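PDB 5DKV: ABC transporter substrate binding protein (Ribose) from Agrobacterium vitis, which binds alpha-D-tagatopyranose in the crystal and is probably the sugar-binding component of an ABC transporter. Local coordinates for residues E147-S152 with Q180-E185; G161-S166 with I192-T197. All blocks are in the same frame, centred on the assembly; numbering follows the deposited sequence.

Interaction 1 (E147-S152 with Q180-E185); sequences EIAARS and QGFKSE
The side chain of E185 lies over the A150 methyl, with its CG 3.5 Å from A150 CB, and then runs on to the base of R151. Because its chain bends at chi2, the carboxylate folds back beside the R151 side chain: E185 CD sits 3.4 Å from R151 CG. The two side chains cross at about a right angle, and their guanidinium and carboxylate planes stand 87° apart. R151 NH1 reaches E185 OE2 at 3.0 Å from well above the carboxylate plane, a salt bridge whose N-H...O angle of 139° is far from straight. The other oxygen, OE1, is hydrogen-bonded to H189, just past the end of helix 173-186, a second hold on the carboxylate. Helices 142-156 and 173-186 pack here on one side of the sheet of a periplasmic-binding-protein lobe, their local axes 7.4 Å apart and crossing at -46°. Small residues permit this closeness: A150 fits between E185 and the F182 ring, whose CD2 is 3.6 Å from A150 CB, and G181, with no side chain, allows the backbone at E147 to come close, E147 CA and G181 CA being 4.7 Å apart. E147 CG lies 3.4 Å from G181 O. Deeper in, F182 meets the ring of F225. Toward solvent, E147 OE2 and S184 OG are too far apart for a direct bond and share a bridging water instead.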
ATOM      1  N   GLU A 147      -8.913   9.875   3.312  1.00 10.43           N
ATOM      2  CA  GLU A 147      -9.614  10.916   4.044  1.00 10.96           C
ATOM      3  C   GLU A 147      -8.655  11.601   5.006  1.00 11.89           C
ATOM      4  O   GLU A 147      -8.657  12.835   5.141  1.00 12.14           O
ATOM      5  CB  GLU A 147     -10.817  10.325   4.794  1.00 10.46           C
ATOM      6  CG  GLU A 147     -11.880   9.727   3.864  1.00 14.13           C
ATOM      7  CD  GLU A 147     -12.956   8.932   4.627  1.00 19.26           C
ATOM      8  OE1 GLU A 147     -12.626   8.231   5.617  1.00 17.21           O
ATOM      9  OE2 GLU A 147     -14.138   9.003   4.234  1.00 18.32           O
ATOM     10  N   ILE A 148      -7.816  10.802   5.659  1.00 10.95           N
ATOM     11  CA  ILE A 148      -6.761  11.327   6.545  1.00 11.44           C
ATOM     12  C   ILE A 148      -5.758  12.202   5.797  1.00 12.66           C
ATOM     13  O   ILE A 148      -5.407  13.301   6.252  1.00 12.65           O
ATOM     14  CB  ILE A 148      -6.011  10.170   7.265  1.00 10.61           C
ATOM     15  CG1 ILE A 148      -6.951   9.523   8.281  1.00 13.23           C
ATOM     16  CG2 ILE A 148      -4.725  10.675   7.947  1.00 17.84           C
ATOM     17  CD1 ILE A 148      -6.391   8.250   8.969  1.00 21.01           C
ATOM     18  N   ALA A 149      -5.300  11.731   4.646  1.00 13.49           N
ATOM     19  CA  ALA A 149      -4.428  12.535   3.807  1.00 10.90           C
ATOM     20  C   ALA A 149      -5.060  13.876   3.453  1.00 10.15           C
ATOM     21  O   ALA A 149      -4.393  14.898   3.461  1.00 13.39           O
ATOM     22  CB  ALA A 149      -4.062  11.791   2.566  1.00 11.10           C
ATOM     23  N   ALA A 150      -6.354  13.878   3.144  1.00  9.34           N
ATOM     24  CA  ALA A 150      -7.028  15.123   2.773  1.00 11.75           C
ATOM     25  C   ALA A 150      -7.095  16.101   3.942  1.00 10.19           C
ATOM     26  O   ALA A 150      -6.843  17.312   3.777  1.00 13.08           O
ATOM     27  CB  ALA A 150      -8.410  14.835   2.259  1.00 10.78           C
ATOM     28  N   ARG A 151      -7.464  15.589   5.117  1.00 13.42           N
ATOM     29  CA  ARG A 151      -7.548  16.435   6.298  1.00 13.83           C
ATOM     30  C   ARG A 151      -6.180  17.002   6.659  1.00 12.63           C
ATOM     31  O   ARG A 151      -6.075  18.176   7.047  1.00 12.52           O
ATOM     32  CB  ARG A 151      -8.158  15.660   7.481  1.00 15.58           C
ATOM     33  CG  ARG A 151      -9.654  15.385   7.311  1.00 15.79           C
ATOM     34  CD  ARG A 151     -10.308  14.879   8.592  1.00 20.01           C
ATOM     35  NE  ARG A 151      -9.904  13.523   8.965  1.00 19.39           N
ATOM     36  CZ  ARG A 151     -10.541  12.405   8.596  1.00 23.33           C
ATOM     37  NH1 ARG A 151     -11.622  12.462   7.828  1.00 26.32           N
ATOM     38  NH2 ARG A 151     -10.103  11.219   9.004  1.00 23.01           N
ATOM     39  N   SER A 152      -5.138  16.185   6.508  1.00 11.61           N
ATOM     40  CA  SER A 152      -3.764  16.619   6.772  1.00 10.98           C
ATOM     41  C   SER A 152      -3.332  17.712   5.791  1.00 11.68           C
ATOM     42  O   SER A 152      -2.764  18.726   6.192  1.00 14.61           O
ATOM     43  CB  SER A 152      -2.794  15.439   6.698  1.00 12.30           C
ATOM     44  OG  SER A 152      -3.124  14.441   7.661  1.00 17.41           O
ATOM     45  N   GLN A 180     -10.386   8.093  -3.826  1.00 10.31           N
ATOM     46  CA  GLN A 180     -11.808   8.310  -3.531  1.00 14.48           C
ATOM     47  C   GLN A 180     -12.001   8.945  -2.155  1.00 15.52           C
ATOM     48  O   GLN A 180     -12.826   9.847  -1.993  1.00 16.23           O
ATOM     49  CB  GLN A 180     -12.595   7.004  -3.625  1.00 17.57           C
ATOM     50  CG  GLN A 180     -12.798   6.499  -5.060  1.00 23.69           C
ATOM     51  CD  GLN A 180     -13.573   7.473  -5.960  1.00 39.37           C
ATOM     52  OE1 GLN A 180     -14.697   7.882  -5.647  1.00 32.31           O
ATOM     53  NE2 GLN A 180     -12.970   7.835  -7.091  1.00 43.99           N
ATOM     54  N   GLY A 181     -11.246   8.483  -1.164  1.00 12.70           N
ATOM     55  CA  GLY A 181     -11.405   8.998   0.189  1.00 14.28           C
ATOM     56  C   GLY A 181     -10.919  10.428   0.248  1.00 11.78           C
ATOM     57  O   GLY A 181     -11.519  11.293   0.888  1.00 12.65           O
ATOM     58  N   PHE A 182      -9.818  10.693  -0.445  1.00 11.62           N
ATOM     59  CA  PHE A 182      -9.280  12.039  -0.491  1.00 10.80           C
ATOM     60  C   PHE A 182     -10.299  12.993  -1.109  1.00 10.58           C
ATOM     61  O   PHE A 182     -10.554  14.067  -0.575  1.00 13.11           O
ATOM     62  CB  PHE A 182      -7.984  12.064  -1.302  1.00 10.43           C
ATOM     63  CG  PHE A 182      -7.383  13.438  -1.460  1.00  9.90           C
ATOM     64  CD1 PHE A 182      -7.750  14.259  -2.516  1.00 10.34           C
ATOM     65  CD2 PHE A 182      -6.411  13.877  -0.571  1.00 10.04           C
ATOM     66  CE1 PHE A 182      -7.180  15.527  -2.659  1.00 11.28           C
ATOM     67  CE2 PHE A 182      -5.824  15.109  -0.703  1.00  9.80           C
ATOM     68  CZ  PHE A 182      -6.209  15.955  -1.763  1.00 13.13           C
ATOM     69  N   LYS A 183     -10.867  12.607  -2.249  1.00 11.34           N
ATOM     70  CA  LYS A 183     -11.780  13.499  -2.962  1.00 12.81           C
ATOM     71  C   LYS A 183     -13.108  13.687  -2.228  1.00 14.57           C
ATOM     72  O   LYS A 183     -13.675  14.794  -2.233  1.00 14.38           O
ATOM     73  CB  LYS A 183     -12.041  12.995  -4.383  1.00 14.37           C
ATOM     74  CG  LYS A 183     -10.839  13.227  -5.308  1.00 17.75           C
ATOM     75  CD  LYS A 183     -11.105  12.757  -6.732  1.00 21.05           C
ATOM     76  CE  LYS A 183     -10.012  13.237  -7.691  1.00 17.52           C
ATOM     77  NZ  LYS A 183     -10.173  12.645  -9.057  1.00 19.42           N
ATOM     78  N   SER A 184     -13.602  12.629  -1.599  1.00 12.95           N
ATOM     79  CA  SER A 184     -14.842  12.761  -0.843  1.00 15.08           C
ATOM     80  C   SER A 184     -14.648  13.680   0.375  1.00 13.06           C
ATOM     81  O   SER A 184     -15.525  14.493   0.713  1.00 13.87           O
ATOM     82  CB  SER A 184     -15.386  11.383  -0.433  1.00 14.50           C
ATOM     83  OG  SER A 184     -14.501  10.672   0.402  1.00 20.79           O
ATOM     84  N   GLU A 185     -13.506  13.571   1.040  1.00 13.63           N
ATOM     85  CA  GLU A 185     -13.208  14.471   2.155  1.00 11.82           C
ATOM     86  C   GLU A 185     -13.035  15.905   1.648  1.00 12.63           C
ATOM     87  O   GLU A 185     -13.616  16.831   2.203  1.00 14.33           O
ATOM     88  CB  GLU A 185     -11.957  13.987   2.917  1.00 13.01           C
ATOM     89  CG  GLU A 185     -11.405  14.952   3.997  1.00 16.78           C
ATOM     90  CD  GLU A 185     -12.342  15.213   5.184  1.00 30.85           C
ATOM     91  OE1 GLU A 185     -12.461  16.404   5.601  1.00 28.21           O
ATOM     92  OE2 GLU A 185     -12.922  14.240   5.726  1.00 20.25           O
TER
HETATM   93  O   HOH W   1     -15.131  11.284   3.139  1.00 21.91           O

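Interaction 2 (G161-S166 with I192-T197)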
ATOM      1  N   GLY A 161      -7.129  26.647  -1.378  1.00 14.22           N
ATOM      2  CA  GLY A 161      -6.162  26.666  -2.456  1.00 14.74           C
ATOM      3  C   GLY A 161      -6.225  25.434  -3.333  1.00 14.38           C
ATOM      4  O   GLY A 161      -7.003  24.503  -3.063  1.00 13.80           O
ATOM      5  N   LYS A 162      -5.386  25.426  -4.368  1.00 16.11           N
ATOM      6  CA  LYS A 162      -5.380  24.365  -5.367  1.00 12.16           C
ATOM      7  C   LYS A 162      -4.496  23.190  -4.951  1.00 14.67           C
ATOM      8  O   LYS A 162      -3.345  23.376  -4.571  1.00 12.70           O
ATOM      9  CB  LYS A 162      -4.869  24.870  -6.721  1.00 12.85           C
ATOM     10  CG  LYS A 162      -5.726  25.932  -7.466  1.00 18.38           C
ATOM     11  CD  LYS A 162      -4.804  26.611  -8.538  1.00 26.73           C
ATOM     12  CE  LYS A 162      -5.466  27.522  -9.595  1.00 39.57           C
ATOM     13  NZ  LYS A 162      -4.444  27.962 -10.676  1.00 26.31           N
ATOM     14  N   VAL A 163      -5.023  21.985  -5.093  1.00 10.35           N
ATOM     15  CA  VAL A 163      -4.261  20.756  -4.807  1.00 11.36           C
ATOM     16  C   VAL A 163      -4.541  19.732  -5.897  1.00 13.36           C
ATOM     17  O   VAL A 163      -5.444  19.909  -6.699  1.00 12.83           O
ATOM     18  CB  VAL A 163      -4.634  20.117  -3.425  1.00 12.08           C
ATOM     19  CG1 VAL A 163      -4.428  21.101  -2.301  1.00 12.72           C
ATOM     20  CG2 VAL A 163      -6.078  19.630  -3.425  1.00 11.52           C
ATOM     21  N   TYR A 164      -3.772  18.648  -5.913  1.00 11.72           N
ATOM     22  CA  TYR A 164      -4.097  17.515  -6.759  1.00 10.26           C
ATOM     23  C   TYR A 164      -3.525  16.251  -6.147  1.00 10.31           C
ATOM     24  O   TYR A 164      -2.647  16.307  -5.288  1.00  8.78           O
ATOM     25  CB  TYR A 164      -3.572  17.706  -8.189  1.00 13.25           C
ATOM     26  CG  TYR A 164      -2.077  17.533  -8.343  1.00  9.76           C
ATOM     27  CD1 TYR A 164      -1.214  18.560  -8.061  1.00  9.91           C
ATOM     28  CD2 TYR A 164      -1.540  16.326  -8.770  1.00 10.61           C
ATOM     29  CE1 TYR A 164       0.146  18.411  -8.201  1.00 13.18           C
ATOM     30  CE2 TYR A 164      -0.169  16.166  -8.923  1.00 11.43           C
ATOM     31  CZ  TYR A 164       0.668  17.216  -8.627  1.00 13.45           C
ATOM     32  OH  TYR A 164       2.045  17.099  -8.745  1.00 14.31           O
ATOM     33  N   VAL A 165      -4.049  15.119  -6.606  1.00  8.62           N
ATOM     34  CA  VAL A 165      -3.567  13.810  -6.226  1.00  8.65           C
ATOM     35  C   VAL A 165      -2.575  13.291  -7.280  1.00 12.60           C
ATOM     36  O   VAL A 165      -2.874  13.252  -8.487  1.00 11.68           O
ATOM     37  CB  VAL A 165      -4.718  12.800  -6.094  1.00 10.82           C
ATOM     38  CG1 VAL A 165      -4.180  11.406  -5.670  1.00 12.06           C
ATOM     39  CG2 VAL A 165      -5.800  13.297  -5.104  1.00 12.34           C
ATOM     40  N   SER A 166      -1.399  12.908  -6.808  1.00  8.52           N
ATOM     41  CA  SER A 166      -0.425  12.214  -7.606  1.00  8.74           C
ATOM     42  C   SER A 166      -0.662  10.739  -7.324  1.00 10.93           C
ATOM     43  O   SER A 166      -0.568  10.308  -6.180  1.00 10.92           O
ATOM     44  CB  SER A 166       0.997  12.666  -7.231  1.00  9.06           C
ATOM     45  OG  SER A 166       1.999  11.874  -7.819  1.00  9.80           O
ATOM     46  N   ILE A 192     -11.098  24.762  -1.146  1.00 15.11           N
ATOM     47  CA  ILE A 192     -10.068  23.950  -1.799  1.00 12.83           C
ATOM     48  C   ILE A 192     -10.529  23.485  -3.171  1.00 12.78           C
ATOM     49  O   ILE A 192     -11.652  23.014  -3.347  1.00 18.48           O
ATOM     50  CB  ILE A 192      -9.691  22.740  -0.905  1.00 12.35           C
ATOM     51  CG1 ILE A 192      -8.989  23.248   0.356  1.00 14.80           C
ATOM     52  CG2 ILE A 192      -8.769  21.752  -1.653  1.00 15.12           C
ATOM     53  CD1 ILE A 192      -8.579  22.154   1.348  1.00 15.85           C
ATOM     54  N   THR A 193      -9.645  23.639  -4.142  1.00 14.48           N
ATOM     55  CA  THR A 193      -9.879  23.185  -5.501  1.00 18.88           C
ATOM     56  C   THR A 193      -9.041  21.948  -5.762  1.00 15.69           C
ATOM     57  O   THR A 193      -7.824  21.982  -5.591  1.00 15.76           O
ATOM     58  CB  THR A 193      -9.506  24.273  -6.527  1.00 17.62           C
ATOM     59  OG1 THR A 193     -10.262  25.465  -6.273  1.00 20.44           O
ATOM     60  CG2 THR A 193      -9.773  23.804  -7.961  1.00 27.35           C
ATOM     61  N   VAL A 194      -9.684  20.861  -6.173  1.00 15.39           N
ATOM     62  CA  VAL A 194      -8.954  19.654  -6.519  1.00 13.15           C
ATOM     63  C   VAL A 194      -8.782  19.598  -8.025  1.00 15.62           C
ATOM     64  O   VAL A 194      -9.748  19.410  -8.777  1.00 16.65           O
ATOM     65  CB  VAL A 194      -9.670  18.382  -6.014  1.00 15.47           C
ATOM     66  CG1 VAL A 194      -8.864  17.141  -6.337  1.00 15.13           C
ATOM     67  CG2 VAL A 194      -9.883  18.463  -4.509  1.00 19.17           C
ATOM     68  N   LEU A 195      -7.536  19.764  -8.462  1.00 13.23           N
ATOM     69  CA  LEU A 195      -7.197  19.703  -9.875  1.00 13.89           C
ATOM     70  C   LEU A 195      -7.158  18.235 -10.334  1.00 13.45           C
ATOM     71  O   LEU A 195      -7.258  17.318  -9.515  1.00 16.02           O
ATOM     72  CB  LEU A 195      -5.852  20.380 -10.135  1.00 14.19           C
ATOM     73  CG  LEU A 195      -5.708  21.832  -9.652  1.00 11.88           C
ATOM     74  CD1 LEU A 195      -4.289  22.348  -9.924  1.00 16.61           C
ATOM     75  CD2 LEU A 195      -6.714  22.733 -10.306  1.00 20.24           C
ATOM     76  N   GLU A 196      -6.971  18.018 -11.636  1.00 15.68           N
ATOM     77  CA  GLU A 196      -6.978  16.666 -12.180  1.00 15.94           C
ATOM     78  C   GLU A 196      -5.854  15.807 -11.610  1.00 13.80           C
ATOM     79  O   GLU A 196      -4.697  16.224 -11.512  1.00 14.91           O
ATOM     80  CB  GLU A 196      -6.883  16.695 -13.714  1.00 22.40           C
ATOM     81  CG  GLU A 196      -7.149  15.347 -14.355  1.00 39.15           C
ATOM     82  CD  GLU A 196      -7.174  15.396 -15.873  1.00 54.87           C
ATOM     83  OE1 GLU A 196      -7.117  16.505 -16.449  1.00 57.15           O
ATOM     84  OE2 GLU A 196      -7.247  14.314 -16.493  1.00 62.10           O
ATOM     85  N   THR A 197      -6.210  14.584 -11.249  1.00 14.45           N
ATOM     86  CA  THR A 197      -5.244  13.588 -10.823  1.00 13.19           C
ATOM     87  C   THR A 197      -4.199  13.341 -11.903  1.00 11.02           C
ATOM     88  O   THR A 197      -4.526  13.237 -13.082  1.00 12.86           O
ATOM     89  CB  THR A 197      -5.959  12.287 -10.477  1.00 12.12           C
ATOM     90  OG1 THR A 197      -6.882  12.566  -9.409  1.00 15.09           O
ATOM     91  CG2 THR A 197      -4.985  11.196 -10.048  1.00 12.18           C
TER
HETATM   92  O   HOH W   2      -6.486  15.091  -8.100  1.00 12.31           O
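E196 O approaches the Y164 ring obliquely, over neither face nor edge, with ring atom CD2 4.2 Å away; the closer approach is at the ring's root, where Y164 CB lies 3.8 Å from E196 O and 4.0 Å from L195 CB. With chi1 at 74°, the ring swings away from 192-197 to L211 and V214 of helix 204-217. Residues 161-163 and 192-194 run parallel, in the two strands of a beta-alpha-beta unit connected through helix 173-186. Their ladder has three bonds: T193 N to G161 O, the carbonyl met from above its plane, then V163 N to T193 O (2.8 Å) and L195 N to V163 O (2.7 Å), both nearly collinear with the accepting carbonyl. V163 CG2 meets I192 CG2 at 3.9 Å and V194 CG2 at 4.1 Å, an apolar patch on the side facing helix 173-186. After L195 the ladder is interrupted and a water fills in, accepting from V165 N and donating to L195 O and T197 OG1, before V165 pairs with Q198. T197 OG1 is also hydrogen-bonded to E179, while its CG2, anti to the backbone N, packs 3.3 Å from V165 O.

In the fold
The segments alternate along the chain: 147-152, 161-166, 180-185 and 192-197. Interaction 1 joins helices 142-156 and 173-186, and interaction 2 pairs strands 161-167 and 192-199; helix 173-186 follows the first of these strands and leads to the second, which makes it the crossover between them. The centres are 11 Å apart, and F182 connects them directly, its ring lying against V163 and V165. Strand 192-199 is the outermost at this end of the chain's sheet, and both contacts thus belong to the outer part of one lobe. The bound sugar is about 12 Å from the side chains of A149 and V165, so neither contact lines the sugar pocket; both are packing within the lobe.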